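Local coordinates for protein aac(6')-Ii (Enterococcus faecium, PDB 1N71) that acetylates the 6'-amino group of aminoglycoside antibiotics with acetyl-coenzyme A as donor, and thereby confers antibiotic resistance, at the interface of chains A and B. Sequence-based numbering; all coordinates share one arbitrary frame. Chains: chain A/B, aac(6')-Ii.

Contacts 1 and 2, whose C-alpha centres lie about 22 Å apart, are approximately two-fold-related, overlapping patches of the interface of chains A and B. In contact 1 the start of strand 106-112 and the end of strand 168-174 come from chain A; in contact 2 they come from chain B. Both bring Thr106, Ala172 and Thr174 of one chain against Tyr126 and Pro159 of the other. The copies differ in detail: the Thr106 hydroxyl reaches the Pro159 carbonyl through a water in contact 1 and directly in contact 2. The pairing is consistent with a two-fold dimer in which the copies of Thr106 adopt different rotamers, which may reflect local flexibility.

Contact 1: the interface of chains A and B. Residues chain A 105-106, 172-174; chain B 126, 159-160, 164.
A:Thr174, at the end of strand 168-174, is enclosed by B:Tyr126, B:Asn160 and B:Trp164 of the partner chain. Its CB lies beside the rim of the tyrosine ring, 4.0 Å from B:Tyr126 CE2. From there the side chain divides. The hydroxyl stands beside the backbone nitrogen and opposite the carbonyl carbon (chi1 -78°), which turns OG1 toward chain B; there it accepts a hydrogen bond from the side-chain amide of B:Asn160, 2.9 Å from ND2 and 149° at the hydrogen. The threonine oxygen lies close to the amide plane, as suits the N-H direction. The other branch, the methyl, points away from the backbone nitrogen and meets the outer end of the indole, with A:Thr174 CG2 3.3 Å from B:Trp164 CH2, a tight contact.

Next to it, A:Ile105 covers one face of the same indole. Its CG2 methyl sits over the six-membered ring, 3.8 Å from the centroid and displaced toward the rim, while CD1 reaches back toward the pyrrole part and the tryptophan backbone. CG2 also packs on CB of B:Asn160.

On the polar side a water collects groups from both chains. It lies 2.5 Å from the phenol OH of B:Tyr126. The carbonyl O of B:Pro159 and OG1 of A:Thr106 also bond to it, and OG1 of A:Thr174 is the most distant of these partners. The A:Thr106 hydroxyl, anti to its own nitrogen (chi1 179°), also donates to the carbonyl of A:Lys173, approaching from above the carbonyl plane. This ties the start of strand 106-112 to the end of strand 168-174 and leaves the water to span the gap to chain B. B:Pro159 CG braces one face of the tyrosine ring from its own chain.

The patch clamps these two strand termini of one acetyltransferase subunit against loops of the other and probably helps hold the dimer together.

Contact 2: the interface of chains A and B. Residues chain A 126, 158-159, 161; chain B 106, 108, 172, 174.
A:Leu158 presses its forked tip onto B:Tyr108 where the end of strand 153-158 of one GNAT-family acetyltransferase subunit meets strand 106-112 of the other. The two side chains meet at about a right angle. Methyl CD2 rests over one face of the phenol ring, 3.8 Å from the centroid and shifted toward the rim, and the other methyl packs against the root of the tyrosine, with A:Leu158 CD1 3.5 Å from B:Tyr108 CB. The leucine extends away from its backbone nitrogen (CG anti to N, chi1 -179°), sending both methyls across the interface.

CD1 is the more widely shared branch. Besides the tyrosine it touches the methyl of B:Thr106, 3.8 Å from CG2, and that of B:Ala172, 3.9 Å from CB. A:Leu158 thus packs across residues of both chain B strands, 106-112 and 168-174.

The polar groups begin at B:Thr106. Its hydroxyl lies beside the backbone nitrogen and opposite the carbonyl carbon (chi1 -59°), an orientation that leaves CG2 for the leucine and aims OG1 at the backbone of A:Pro159. There it donates a hydrogen bond to the proline carbonyl, with OG1 2.8 Å from O. The angle at the carbonyl oxygen is 146°, and the donor is tilted somewhat out of the carbonyl plane. On the same chain, OG1 makes at most a weak hydrogen bond with the hydroxyl of B:Thr174, at 3.4 Å from its OG1.

Farther out, A:Tyr126 reaches across obliquely to B:Thr174. The phenol OH and the threonine OG1 lie 3.1 Å apart, a bent hydrogen bond of undecided direction; OG1 is crowded against the ring edge, so the geometry of the bond is doubtful. From its own chain, A:Pro159 CG lies 3.8 Å above the plane of the A:Tyr126 ring, toward its rim, and supports that face.

Contact 1: the interface of chains A and B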
# COMPACT_ATOMS: atom_id res chain seq x y z
N ILE A 105 -15.39 -4.16 -2.06
CA ILE A 105 -16.05 -2.87 -1.88
C ILE A 105 -15.29 -1.74 -2.57
O ILE A 105 -15.88 -0.87 -3.21
CB ILE A 105 -16.12 -2.49 -0.38
CG1 ILE A 105 -16.82 -3.59 0.42
CG2 ILE A 105 -16.82 -1.16 -0.22
CD1 ILE A 105 -16.92 -3.28 1.90
N THR A 106 -13.98 -1.75 -2.41
CA THR A 106 -13.17 -0.69 -3.00
C THR A 106 -11.89 -1.18 -3.64
O THR A 106 -11.32 -2.20 -3.24
CB THR A 106 -12.79 0.35 -1.93
OG1 THR A 106 -11.98 1.37 -2.53
CG2 THR A 106 -11.99 -0.30 -0.82
N ALA A 172 -8.60 5.95 -5.31
CA ALA A 172 -9.50 4.89 -4.92
C ALA A 172 -10.91 5.12 -5.42
O ALA A 172 -11.31 6.25 -5.74
CB ALA A 172 -9.50 4.75 -3.40
N LYS A 173 -11.66 4.03 -5.49
CA LYS A 173 -13.04 4.07 -5.93
C LYS A 173 -13.80 2.97 -5.21
O LYS A 173 -13.29 1.86 -5.04
CB LYS A 173 -13.12 3.85 -7.45
CG LYS A 173 -14.54 3.82 -8.01
CD LYS A 173 -14.54 3.51 -9.51
CE LYS A 173 -15.95 3.49 -10.09
NZ LYS A 173 -15.95 3.12 -11.54
N THR A 174 -15.00 3.29 -4.74
CA THR A 174 -15.83 2.29 -4.10
C THR A 174 -16.70 1.85 -5.28
O THR A 174 -17.36 2.67 -5.91
CB THR A 174 -16.63 2.90 -2.95
OG1 THR A 174 -15.76 3.06 -1.82
CG2 THR A 174 -17.80 2.02 -2.56
N TYR B 126 -16.27 9.70 1.57
CA TYR B 126 -16.23 10.31 0.25
C TYR B 126 -16.92 11.66 0.25
O TYR B 126 -16.83 12.43 -0.71
CB TYR B 126 -16.85 9.37 -0.79
CG TYR B 126 -15.82 8.39 -1.34
CD1 TYR B 126 -14.75 8.86 -2.09
CD2 TYR B 126 -15.89 7.03 -1.06
CE1 TYR B 126 -13.76 7.99 -2.55
CE2 TYR B 126 -14.90 6.15 -1.51
CZ TYR B 126 -13.84 6.64 -2.25
OH TYR B 126 -12.84 5.81 -2.69
N PRO B 159 -11.09 5.05 2.02
CA PRO B 159 -12.46 4.83 2.49
C PRO B 159 -12.95 3.40 2.27
O PRO B 159 -12.70 2.81 1.21
CB PRO B 159 -13.27 5.83 1.66
CG PRO B 159 -12.27 6.94 1.38
CD PRO B 159 -11.04 6.15 1.04
N ASN B 160 -13.64 2.87 3.26
CA ASN B 160 -14.22 1.53 3.21
C ASN B 160 -13.25 0.39 2.96
O ASN B 160 -13.66 -0.68 2.50
CB ASN B 160 -15.31 1.48 2.13
CG ASN B 160 -16.23 2.68 2.18
OD1 ASN B 160 -16.80 3.01 3.22
ND2 ASN B 160 -16.39 3.35 1.04
N TRP B 164 -17.49 -1.24 4.89
CA TRP B 164 -18.07 0.10 4.89
C TRP B 164 -17.76 0.92 6.14
O TRP B 164 -17.95 0.46 7.27
CB TRP B 164 -19.58 0.03 4.68
CG TRP B 164 -19.96 -0.55 3.36
CD1 TRP B 164 -20.35 -1.83 3.10
CD2 TRP B 164 -19.96 0.13 2.10
NE1 TRP B 164 -20.58 -2.00 1.76
CE2 TRP B 164 -20.35 -0.81 1.12
CE3 TRP B 164 -19.66 1.44 1.70
CZ2 TRP B 164 -20.46 -0.47 -0.24
CZ3 TRP B 164 -19.76 1.78 0.36
CH2 TRP B 164 -20.16 0.82 -0.60
O HOH W 1 -12.68 3.69 -1.39

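Contact 2: the interface of chains A and B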
# COMPACT_ATOMS: atom_id res chain seq x y z
N TYR A 126 4.24 18.13 2.09
CA TYR A 126 3.81 18.23 3.48
C TYR A 126 3.17 19.61 3.70
O TYR A 126 2.47 19.83 4.70
CB TYR A 126 4.99 18.03 4.43
CG TYR A 126 5.45 16.59 4.49
CD1 TYR A 126 4.64 15.60 5.06
CD2 TYR A 126 6.66 16.19 3.92
CE1 TYR A 126 5.03 14.26 5.07
CE2 TYR A 126 7.06 14.85 3.92
CZ TYR A 126 6.24 13.89 4.50
OH TYR A 126 6.62 12.56 4.50
N LEU A 158 2.05 10.10 -1.17
CA LEU A 158 3.18 9.63 -0.39
C LEU A 158 4.35 10.54 -0.77
O LEU A 158 5.03 10.31 -1.76
CB LEU A 158 3.50 8.18 -0.73
CG LEU A 158 4.67 7.56 0.04
CD1 LEU A 158 4.56 7.90 1.52
CD2 LEU A 158 4.66 6.05 -0.19
N PRO A 159 4.59 11.58 0.04
CA PRO A 159 5.68 12.52 -0.24
C PRO A 159 7.07 11.90 -0.36
O PRO A 159 7.47 11.08 0.47
CB PRO A 159 5.58 13.52 0.92
CG PRO A 159 4.12 13.47 1.29
CD PRO A 159 3.84 11.98 1.24
N ALA A 161 8.29 9.60 -2.09
CA ALA A 161 8.33 8.14 -2.15
C ALA A 161 9.48 7.56 -2.97
O ALA A 161 10.20 6.67 -2.50
CB ALA A 161 7.00 7.61 -2.68
N THR B 106 11.62 8.47 3.05
CA THR B 106 10.29 8.51 3.63
C THR B 106 9.83 7.16 4.19
O THR B 106 10.09 6.12 3.60
CB THR B 106 9.25 8.96 2.58
OG1 THR B 106 9.59 10.25 2.08
CG2 THR B 106 7.85 9.01 3.18
N TYR B 108 6.29 5.34 5.59
CA TYR B 108 4.85 5.53 5.66
C TYR B 108 4.23 4.29 6.28
O TYR B 108 4.88 3.26 6.43
CB TYR B 108 4.24 5.76 4.27
CG TYR B 108 4.29 4.55 3.37
CD1 TYR B 108 5.49 4.10 2.83
CD2 TYR B 108 3.12 3.82 3.08
CE1 TYR B 108 5.55 2.98 2.02
CE2 TYR B 108 3.17 2.69 2.28
CZ TYR B 108 4.39 2.27 1.75
OH TYR B 108 4.47 1.15 0.96
N ALA B 172 2.78 9.40 7.03
CA ALA B 172 4.14 9.38 6.52
C ALA B 172 5.02 10.42 7.19
O ALA B 172 4.52 11.41 7.74
CB ALA B 172 4.14 9.59 5.01
N THR B 174 9.17 12.17 6.53
CA THR B 174 10.43 12.19 5.79
C THR B 174 11.44 12.24 6.93
O THR B 174 11.39 13.13 7.78
CB THR B 174 10.51 13.40 4.86
OG1 THR B 174 9.59 13.19 3.77
CG2 THR B 174 11.92 13.57 4.30